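Local coordinates for Mll2253 protein (Mesorhizobium loti, PDB 3Q63) that is of unknown function but belongs to the AHA1 (activator of Hsp90 ATPase homologue 1-like) family of the Bet v 1-like superfamily, at residues 15-20 and 137-142; 23-28 and 66-71; 93-98 and 104-109. One frame throughout, in Å; residues are numbered along the deposited sequence.

Contact 1: residues 15-20 and 137-142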
loop_
_atom_site.group_PDB
_atom_site.type_symbol
_atom_site.label_atom_id
_atom_site.label_comp_id
_atom_site.label_asym_id
_atom_site.label_seq_id
_atom_site.Cartn_x
_atom_site.Cartn_y
_atom_site.Cartn_z
ATOM N N ARG B 15 -0.463 -9.993 19.763
ATOM C CA ARG B 15 0.297 -8.945 20.411
ATOM C C ARG B 15 -0.315 -8.620 21.759
ATOM O O ARG B 15 -1.535 -8.675 21.921
ATOM C CB ARG B 15 0.291 -7.673 19.546
ATOM C CG ARG B 15 1.045 -7.764 18.202
ATOM C CD ARG B 15 2.502 -7.331 18.345
ATOM N NE ARG B 15 3.220 -7.306 17.068
ATOM C CZ ARG B 15 3.610 -8.389 16.399
ATOM N NH1 ARG B 15 3.360 -9.599 16.879
ATOM N NH2 ARG B 15 4.255 -8.264 15.246
ATOM N N GLN B 16 0.533 -8.300 22.729
ATOM C CA GLN B 16 0.059 -7.912 24.053
ATOM C C GLN B 16 0.141 -6.390 24.025
ATOM O O GLN B 16 1.222 -5.829 23.842
ATOM C CB GLN B 16 0.978 -8.473 25.145
ATOM C CG GLN B 16 0.657 -7.981 26.549
ATOM C CD GLN B 16 -0.767 -8.297 26.975
ATOM O OE1 GLN B 16 -1.208 -9.452 26.942
ATOM N NE2 GLN B 16 -1.494 -7.270 27.389
ATOM N N ILE B 17 -0.999 -5.729 24.187
ATOM C CA ILE B 17 -1.051 -4.270 24.150
ATOM C C ILE B 17 -1.314 -3.687 25.531
ATOM O O ILE B 17 -2.283 -4.058 26.200
ATOM C CB ILE B 17 -2.150 -3.781 23.170
ATOM C CG1 ILE B 17 -1.869 -4.331 21.765
ATOM C CG2 ILE B 17 -2.191 -2.258 23.142
ATOM C CD1 ILE B 17 -2.882 -3.905 20.711
ATOM N N SER B 18 -0.439 -2.774 25.946
ATOM C CA SER B 18 -0.529 -2.130 27.252
ATOM C C SER B 18 -1.563 -1.007 27.315
ATOM O O SER B 18 -1.271 0.096 27.785
ATOM C CB SER B 18 0.841 -1.577 27.653
ATOM O OG SER B 18 1.757 -2.628 27.895
ATOM N N HIS B 19 -2.767 -1.294 26.834
ATOM C CA HIS B 19 -3.856 -0.334 26.841
ATOM C C HIS B 19 -5.141 -1.114 27.065
ATOM O O HIS B 19 -5.219 -2.299 26.747
ATOM C CB HIS B 19 -3.912 0.422 25.508
ATOM C CG HIS B 19 -2.712 1.278 25.259
ATOM N ND1 HIS B 19 -2.588 2.550 25.777
ATOM C CD2 HIS B 19 -1.547 1.018 24.619
ATOM C CE1 HIS B 19 -1.398 3.033 25.471
ATOM N NE2 HIS B 19 -0.744 2.123 24.770
ATOM N N PRO B 20 -6.154 -0.462 27.650
ATOM C CA PRO B 20 -7.443 -1.106 27.916
ATOM C C PRO B 20 -8.156 -1.452 26.620
ATOM O O PRO B 20 -7.958 -0.790 25.600
ATOM C CB PRO B 20 -8.190 -0.066 28.751
ATOM C CG PRO B 20 -7.573 1.231 28.328
ATOM C CD PRO B 20 -6.108 0.887 28.235
ATOM N N GLN B 137 1.991 2.425 18.462
ATOM C CA GLN B 137 2.592 3.755 18.469
ATOM C C GLN B 137 1.487 4.796 18.643
ATOM O O GLN B 137 1.627 5.745 19.413
ATOM C CB GLN B 137 3.342 3.991 17.153
ATOM C CG GLN B 137 3.756 5.436 16.924
ATOM C CD GLN B 137 4.466 5.642 15.592
ATOM O OE1 GLN B 137 3.964 5.245 14.533
ATOM N NE2 GLN B 137 5.634 6.274 15.638
ATOM N N LEU B 138 0.391 4.605 17.917
ATOM C CA LEU B 138 -0.750 5.511 17.989
ATOM C C LEU B 138 -1.333 5.541 19.403
ATOM O O LEU B 138 -1.559 6.614 19.962
ATOM C CB LEU B 138 -1.830 5.078 16.998
ATOM C CG LEU B 138 -3.170 5.809 17.084
ATOM C CD1 LEU B 138 -2.975 7.260 16.697
ATOM C CD2 LEU B 138 -4.192 5.138 16.172
ATOM N N LEU B 139 -1.575 4.362 19.970
ATOM C CA LEU B 139 -2.134 4.252 21.312
ATOM C C LEU B 139 -1.254 4.935 22.363
ATOM O O LEU B 139 -1.763 5.472 23.351
ATOM C CB LEU B 139 -2.355 2.774 21.673
ATOM C CG LEU B 139 -3.446 2.048 20.862
ATOM C CD1 LEU B 139 -3.556 0.580 21.288
ATOM C CD2 LEU B 139 -4.779 2.754 21.089
ATOM N N ASP B 140 0.062 4.922 22.148
ATOM C CA ASP B 140 0.993 5.563 23.075
ATOM C C ASP B 140 1.047 7.084 22.927
ATOM O O ASP B 140 1.102 7.801 23.925
ATOM C CB ASP B 140 2.415 5.012 22.909
ATOM C CG ASP B 140 2.576 3.619 23.489
ATOM O OD1 ASP B 140 1.785 3.244 24.389
ATOM O OD2 ASP B 140 3.508 2.900 23.058
ATOM N N ARG B 141 1.036 7.584 21.695
ATOM C CA ARG B 141 1.097 9.027 21.510
ATOM C C ARG B 141 -0.222 9.711 21.830
ATOM O O ARG B 141 -0.269 10.928 21.987
ATOM C CB ARG B 141 1.513 9.383 20.084
ATOM C CG ARG B 141 0.430 9.190 19.046
ATOM C CD ARG B 141 0.756 9.995 17.800
ATOM N NE ARG B 141 2.128 9.777 17.339
ATOM C CZ ARG B 141 2.550 8.679 16.718
ATOM N NH1 ARG B 141 1.705 7.684 16.476
ATOM N NH2 ARG B 141 3.817 8.581 16.328
ATOM N N THR B 142 -1.298 8.933 21.916
ATOM C CA THR B 142 -2.603 9.495 22.229
ATOM C C THR B 142 -2.934 9.222 23.687
ATOM O O THR B 142 -4.058 9.439 24.131
ATOM C CB THR B 142 -3.714 8.895 21.338
ATOM O OG1 THR B 142 -3.810 7.483 21.558
ATOM C CG2 THR B 142 -3.413 9.163 19.877
#

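Contact 2: residues 23-28 and 66-71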
loop_
_atom_site.group_PDB
_atom_site.type_symbol
_atom_site.label_atom_id
_atom_site.label_comp_id
_atom_site.label_asym_id
_atom_site.label_seq_id
_atom_site.Cartn_x
_atom_site.Cartn_y
_atom_site.Cartn_z
ATOM N N LYS B 23 -9.996 1.349 24.460
ATOM C CA LYS B 23 -9.117 2.218 23.690
ATOM C C LYS B 23 -8.699 1.505 22.403
ATOM O O LYS B 23 -8.747 2.079 21.316
ATOM C CB LYS B 23 -7.885 2.560 24.532
ATOM C CG LYS B 23 -6.805 3.347 23.825
ATOM C CD LYS B 23 -6.977 4.834 24.042
ATOM C CE LYS B 23 -5.660 5.473 24.464
ATOM N NZ LYS B 23 -5.219 4.939 25.788
ATOM N N LEU B 24 -8.294 0.249 22.537
ATOM C CA LEU B 24 -7.890 -0.544 21.381
ATOM C C LEU B 24 -9.080 -0.628 20.426
ATOM O O LEU B 24 -8.941 -0.407 19.226
ATOM C CB LEU B 24 -7.492 -1.959 21.824
ATOM C CG LEU B 24 -6.377 -2.694 21.072
ATOM C CD1 LEU B 24 -6.468 -4.173 21.392
ATOM C CD2 LEU B 24 -6.495 -2.478 19.562
ATOM N N TRP B 25 -10.258 -0.934 20.969
ATOM C CA TRP B 25 -11.461 -1.063 20.156
ATOM C C TRP B 25 -11.731 0.165 19.298
ATOM O O TRP B 25 -12.095 0.040 18.124
ATOM C CB TRP B 25 -12.685 -1.351 21.032
ATOM C CG TRP B 25 -13.952 -1.506 20.231
ATOM C CD1 TRP B 25 -14.949 -0.582 20.079
ATOM C CD2 TRP B 25 -14.337 -2.641 19.443
ATOM N NE1 TRP B 25 -15.930 -1.072 19.251
ATOM C CE2 TRP B 25 -15.581 -2.333 18.847
ATOM C CE3 TRP B 25 -13.753 -3.888 19.185
ATOM C CZ2 TRP B 25 -16.251 -3.228 18.010
ATOM C CZ3 TRP B 25 -14.423 -4.777 18.350
ATOM C CH2 TRP B 25 -15.658 -4.442 17.775
ATOM N N ARG B 26 -11.561 1.346 19.882
ATOM C CA ARG B 26 -11.781 2.592 19.155
ATOM C C ARG B 26 -10.799 2.746 18.006
ATOM O O ARG B 26 -11.181 3.134 16.899
ATOM C CB ARG B 26 -11.673 3.794 20.102
ATOM C CG ARG B 26 -12.972 4.092 20.848
ATOM C CD ARG B 26 -12.843 5.314 21.746
ATOM N NE ARG B 26 -12.302 4.978 23.061
ATOM C CZ ARG B 26 -12.921 4.202 23.949
ATOM N NH1 ARG B 26 -14.107 3.675 23.669
ATOM N NH2 ARG B 26 -12.356 3.956 25.121
ATOM N N ALA B 27 -9.535 2.429 18.261
ATOM C CA ALA B 27 -8.517 2.540 17.222
ATOM C C ALA B 27 -8.801 1.584 16.059
ATOM O O ALA B 27 -8.371 1.824 14.933
ATOM C CB ALA B 27 -7.134 2.259 17.810
ATOM N N LEU B 28 -9.527 0.505 16.332
ATOM C CA LEU B 28 -9.853 -0.484 15.301
ATOM C C LEU B 28 -11.170 -0.208 14.570
ATOM O O LEU B 28 -11.419 -0.763 13.500
ATOM C CB LEU B 28 -9.937 -1.883 15.925
ATOM C CG LEU B 28 -8.655 -2.482 16.506
ATOM C CD1 LEU B 28 -8.984 -3.712 17.321
ATOM C CD2 LEU B 28 -7.691 -2.811 15.381
ATOM N N LEU B 66 -18.406 -8.221 8.697
ATOM C CA LEU B 66 -19.050 -9.515 8.880
ATOM C C LEU B 66 -19.558 -9.745 10.290
ATOM O O LEU B 66 -20.618 -10.328 10.474
ATOM C CB LEU B 66 -18.075 -10.639 8.538
ATOM C CG LEU B 66 -17.583 -10.680 7.101
ATOM C CD1 LEU B 66 -16.562 -11.803 6.974
ATOM C CD2 LEU B 66 -18.760 -10.906 6.148
ATOM N N ALA B 67 -18.788 -9.312 11.284
ATOM C CA ALA B 67 -19.192 -9.494 12.667
ATOM C C ALA B 67 -18.688 -8.361 13.539
ATOM O O ALA B 67 -17.602 -7.817 13.319
ATOM C CB ALA B 67 -18.680 -10.829 13.197
ATOM N N VAL B 68 -19.492 -7.999 14.534
ATOM C CA VAL B 68 -19.124 -6.927 15.439
ATOM C C VAL B 68 -19.604 -7.202 16.854
ATOM O O VAL B 68 -20.801 -7.303 17.107
ATOM C CB VAL B 68 -19.714 -5.587 14.980
ATOM C CG1 VAL B 68 -19.285 -4.484 15.932
ATOM C CG2 VAL B 68 -19.259 -5.273 13.563
ATOM N N GLU B 69 -18.655 -7.314 17.770
ATOM C CA GLU B 69 -18.958 -7.552 19.168
ATOM C C GLU B 69 -18.090 -6.582 19.964
ATOM O O GLU B 69 -16.943 -6.883 20.292
ATOM C CB GLU B 69 -18.637 -8.999 19.529
ATOM C CG GLU B 69 -18.963 -9.370 20.954
ATOM C CD GLU B 69 -18.876 -10.864 21.180
ATOM O OE1 GLU B 69 -17.812 -11.456 20.879
ATOM O OE2 GLU B 69 -19.872 -11.446 21.662
ATOM N N PRO B 70 -18.640 -5.398 20.275
ATOM C CA PRO B 70 -17.988 -4.319 21.015
ATOM C C PRO B 70 -16.936 -4.740 22.026
ATOM O O PRO B 70 -17.181 -5.564 22.912
ATOM C CB PRO B 70 -19.164 -3.582 21.632
ATOM C CG PRO B 70 -20.170 -3.658 20.538
ATOM C CD PRO B 70 -20.081 -5.118 20.131
ATOM N N ASN B 71 -15.748 -4.168 21.855
ATOM C CA ASN B 71 -14.603 -4.424 22.715
ATOM C C ASN B 71 -14.164 -5.877 22.734
ATOM O O ASN B 71 -13.286 -6.236 23.510
ATOM C CB ASN B 71 -14.905 -3.967 24.144
ATOM C CG ASN B 71 -15.405 -2.539 24.204
ATOM O OD1 ASN B 71 -14.835 -1.637 23.586
ATOM N ND2 ASN B 71 -16.474 -2.323 24.958
#

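Contact 3: residues 93-98 and 104-109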
loop_
_atom_site.group_PDB
_atom_site.type_symbol
_atom_site.label_atom_id
_atom_site.label_comp_id
_atom_site.label_asym_id
_atom_site.label_seq_id
_atom_site.Cartn_x
_atom_site.Cartn_y
_atom_site.Cartn_z
ATOM N N VAL B 93 -10.591 -11.058 7.720
ATOM C CA VAL B 93 -9.727 -10.599 8.792
ATOM C C VAL B 93 -10.582 -10.510 10.052
ATOM O O VAL B 93 -11.611 -9.839 10.048
ATOM C CB VAL B 93 -9.143 -9.189 8.492
ATOM C CG1 VAL B 93 -8.439 -8.643 9.730
ATOM C CG2 VAL B 93 -8.153 -9.258 7.324
ATOM N N THR B 94 -10.170 -11.192 11.120
ATOM C CA THR B 94 -10.919 -11.163 12.380
ATOM C C THR B 94 -10.000 -10.779 13.540
ATOM O O THR B 94 -8.947 -11.386 13.737
ATOM C CB THR B 94 -11.580 -12.544 12.690
ATOM O OG1 THR B 94 -12.518 -12.875 11.657
ATOM C CG2 THR B 94 -12.320 -12.495 14.030
ATOM N N PHE B 95 -10.398 -9.758 14.297
ATOM C CA PHE B 95 -9.625 -9.296 15.454
ATOM C C PHE B 95 -10.305 -9.816 16.711
ATOM O O PHE B 95 -11.531 -9.793 16.807
ATOM C CB PHE B 95 -9.598 -7.764 15.521
ATOM C CG PHE B 95 -8.942 -7.112 14.340
ATOM C CD1 PHE B 95 -7.555 -6.966 14.286
ATOM C CD2 PHE B 95 -9.708 -6.657 13.271
ATOM C CE1 PHE B 95 -6.942 -6.373 13.181
ATOM C CE2 PHE B 95 -9.106 -6.064 12.158
ATOM C CZ PHE B 95 -7.720 -5.922 12.115
ATOM N N THR B 96 -9.517 -10.290 17.667
ATOM C CA THR B 96 -10.069 -10.793 18.917
ATOM C C THR B 96 -9.352 -10.104 20.074
ATOM O O THR B 96 -8.125 -10.173 20.195
ATOM C CB THR B 96 -9.918 -12.332 19.025
ATOM O OG1 THR B 96 -10.562 -12.946 17.901
ATOM C CG2 THR B 96 -10.573 -12.857 20.308
ATOM N N LEU B 97 -10.132 -9.404 20.895
ATOM C CA LEU B 97 -9.606 -8.673 22.035
ATOM C C LEU B 97 -9.899 -9.444 23.317
ATOM O O LEU B 97 -11.045 -9.811 23.588
ATOM C CB LEU B 97 -10.236 -7.273 22.113
ATOM C CG LEU B 97 -9.874 -6.278 21.004
ATOM C CD1 LEU B 97 -10.445 -6.749 19.668
ATOM C CD2 LEU B 97 -10.410 -4.907 21.347
ATOM N N THR B 98 -8.854 -9.703 24.094
ATOM C CA THR B 98 -8.998 -10.427 25.349
ATOM C C THR B 98 -8.391 -9.566 26.451
ATOM O O THR B 98 -7.195 -9.305 26.452
ATOM C CB THR B 98 -8.262 -11.787 25.309
ATOM O OG1 THR B 98 -8.762 -12.572 24.223
ATOM C CG2 THR B 98 -8.471 -12.549 26.622
ATOM N N THR B 104 -4.584 -5.414 26.994
ATOM C CA THR B 104 -5.422 -6.219 26.126
ATOM C C THR B 104 -4.604 -7.080 25.190
ATOM O O THR B 104 -3.663 -6.604 24.556
ATOM C CB THR B 104 -6.315 -5.338 25.253
ATOM O OG1 THR B 104 -6.856 -4.271 26.042
ATOM C CG2 THR B 104 -7.452 -6.163 24.677
ATOM N N HIS B 105 -4.965 -8.352 25.102
ATOM C CA HIS B 105 -4.271 -9.250 24.201
ATOM C C HIS B 105 -5.053 -9.247 22.883
ATOM O O HIS B 105 -6.252 -9.521 22.860
ATOM C CB HIS B 105 -4.205 -10.656 24.802
ATOM C CG HIS B 105 -3.658 -11.686 23.864
ATOM N ND1 HIS B 105 -4.406 -12.237 22.847
ATOM C CD2 HIS B 105 -2.431 -12.253 23.778
ATOM C CE1 HIS B 105 -3.666 -13.100 22.177
ATOM N NE2 HIS B 105 -2.462 -13.129 22.720
ATOM N N LEU B 106 -4.366 -8.923 21.791
ATOM C CA LEU B 106 -4.986 -8.855 20.473
ATOM C C LEU B 106 -4.522 -9.972 19.536
ATOM O O LEU B 106 -3.325 -10.223 19.407
ATOM C CB LEU B 106 -4.671 -7.501 19.815
ATOM C CG LEU B 106 -5.152 -7.311 18.370
ATOM C CD1 LEU B 106 -6.667 -7.332 18.345
ATOM C CD2 LEU B 106 -4.629 -6.003 17.783
ATOM N N ARG B 107 -5.477 -10.642 18.896
ATOM C CA ARG B 107 -5.169 -11.693 17.933
ATOM C C ARG B 107 -5.804 -11.288 16.613
ATOM O O ARG B 107 -6.948 -10.831 16.584
ATOM C CB ARG B 107 -5.755 -13.042 18.360
ATOM C CG ARG B 107 -5.393 -14.191 17.415
ATOM C CD ARG B 107 -6.018 -15.512 17.853
ATOM N NE ARG B 107 -7.462 -15.523 17.646
ATOM C CZ ARG B 107 -8.270 -16.493 18.059
ATOM N NH1 ARG B 107 -7.775 -17.539 18.708
ATOM N NH2 ARG B 107 -9.576 -16.415 17.827
HETATM N N MSE B 108 -5.064 -11.444 15.525
HETATM C CA MSE B 108 -5.579 -11.112 14.205
HETATM C C MSE B 108 -5.464 -12.375 13.375
HETATM O O MSE B 108 -4.384 -12.963 13.267
HETATM C CB MSE B 108 -4.748 -9.994 13.581
HETATM C CG MSE B 108 -5.307 -9.395 12.290
HETATM SE SE MSE B 108 -5.316 -10.573 10.733
HETATM C CE MSE B 108 -3.466 -11.135 10.707
ATOM N N GLU B 109 -6.585 -12.814 12.817
ATOM C CA GLU B 109 -6.588 -13.995 11.971
ATOM C C GLU B 109 -7.110 -13.572 10.609
ATOM O O GLU B 109 -8.187 -12.993 10.503
ATOM C CB GLU B 109 -7.500 -15.086 12.537
ATOM C CG GLU B 109 -7.023 -15.714 13.835
ATOM C CD GLU B 109 -8.049 -16.679 14.405
ATOM O OE1 GLU B 109 -9.092 -16.204 14.919
ATOM O OE2 GLU B 109 -7.815 -17.906 14.330
HETATM O O HOH W 1 -8.911 -13.110 16.016
HETATM O O HOH W 2 -7.042 -11.962 22.280
#

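Contact 1: residues 15-20 and 137-142
Leu139, on the last turn of helix 118-141, meets two residues of 15-20 at once. Its CD1 touches Ile17 CG2 at 3.7 Å, the two side chains crossing at roughly a right angle. Nearer the backbone, its CB lies over one face of the His19 imidazole, displaced toward the rim, with CB to His19 CD2 at 3.5 Å. This is a CH-pi contact: Leu139 CB is 3.6 Å from the centroid of the His19 ring and 17° off the ring normal. Ile17 CG2 lies near the ring plane, at the edge of the same imidazole.

Asp140 follows and supplies the polar link. His19 NE2 donates to Asp140 OD1 over 2.8 Å, with an N-H...O angle of 147°. OD1 is almost in the imidazole plane, whereas NE2 reaches OD1 from above the carboxylate plane. A chi1 of -65° directs the His19 ring toward the helix, where Leu139 covers a face and Asp140 meets an edge.

At Thr142, just past the helix, OG1 donates to Leu138 O (2.9 Å) and closes the last turn. Helix 21-29 adds Leu24 against Ile17 and Ala27 against Leu139. The contact fastens the end of the long C-terminal helix to the exit of the first strand; a long helix packed on a curved antiparallel sheet is the mark of the helix-grip fold of Bet v 1-like proteins.

Contact 2: residues 23-28 and 66-71
The indole of Trp25 lies flat against the backbone of Pro70 and Asn71, and this one side chain carries nearly all of the contact between helix 21-29 and the end of strand 60-69. Over the middle of one face sits the peptide nitrogen of Asn71, with N to Trp25 CD2 at 3.2 Å. Further out on that face, Pro70 CA stands above the six-membered ring, 3.9 Å from its centroid and 22° off the normal, which fits a CH-pi contact. The face is thus covered by Pro70 CA and the Asn71 peptide nitrogen, that is, by main-chain atoms.

Val68 approaches differently. Its CG1 lies near the ring plane, at the edge, 3.9 Å from Trp25 CZ2, and the two side chains cross at about a right angle. Where the Trp25 side chain leaves the helix, Asn71 OD1 comes to 3.4 Å from Trp25 CB. The Asn71 amide is turned 74° against the ring, so it stands nearly upright to the indole instead of stacking on it.

Trp25 extends from the helix with CG opposite the backbone N (chi1 -179°), a torsion that carries the ring across to the strand end. Asn71, with positive phi, is where the chain turns after the strand. Trp25 also touches Leu74 of strand 73-77 and Leu97 of strand 92-100. Replacing Trp25 with an alanine would probably leave the Pro70-Asn71 backbone without its flat cover and Val68 CG1 without the edge it meets.

The contact belongs to the helix-grip fold, in which a short helix after the first strand packs against the curved antiparallel sheet.

Contact 3: residues 93-98 and 104-109
Thr94 and Glu109 form the first of three hydrogen-bonded pairs that alternate with two non-hydrogen-bonded ones, Phe95-Met108 and Leu97-Leu106, along this antiparallel hairpin. Six backbone bonds result, two at each of Thr94-Glu109, Thr96-Arg107 and Thr98-His105. Thr94 N to Glu109 O is 2.7 Å, and His105 N reaches Thr98 O at 2.8 Å with a nearly straight N-H...O angle of 172°. The strand directions are 164° apart.

Several of these carbonyls take more than one contact. Thr94 O, already bonded by Glu109 N, receives a CA-H...O contact from Met108 CA and lies 2.9 Å from water 1, whose donation to it is one of several competing contacts. That water also accepts a long 3.3 Å bond from Arg107 NE and is hydrogen-bonded to Thr96 OG1. On the same face, water 2 donates to His105 O at 2.6 Å and is hydrogen-bonded to Thr98 OG1 and His105 ND1, bridging the last pair. Arg107 NH2 forms a salt bridge with Glu109 OE1 (3.0 Å), two residues along its strand, while the Glu109 carboxyl carbon lies over a face of the guanidinium. Thr94 OG1 is hydrogen-bonded to Ser75 OG, and Thr104 OG1 to the backbone carbonyl His19 O.

The face of Phe95, Leu97, Leu106 and Met108 is largely apolar. Met108, a selenomethionine, bends at chi2 and chi3; its CG meets Phe95 CE1 at 3.5 Å and its SE touches Val93 CG1. Leu106 CD1 meets the edge of Phe95 and lies beside Leu97 CD1. Trp128 and Phe132 of helix 118-141 pack onto this side, and helix 21-29 covers Leu97. The chemistry therefore divides the hairpin into a water-bridged, charged face and a largely hydrophobic one turned to the helices.

In the fold
The three contacts share one antiparallel sheet and its helices. Contacts 2 and 3 have centres about 10 Å apart, and each lies about 14 Å from the centre of contact 1, inside whose chain loop both are nested. Contact 1 joins contact 3 through strand pairing, Ile17 O to Thr104 N at 2.8 Å. It meets contact 2 by packing, Leu139 CD2 on Lys23 CG at 3.5 Å. Between contacts 2 and 3, Leu24 CD1 lies 4.0 Å from Leu97 CD2. No active site is established, although Bet v 1-like relatives commonly bind ligands between sheet and long helix.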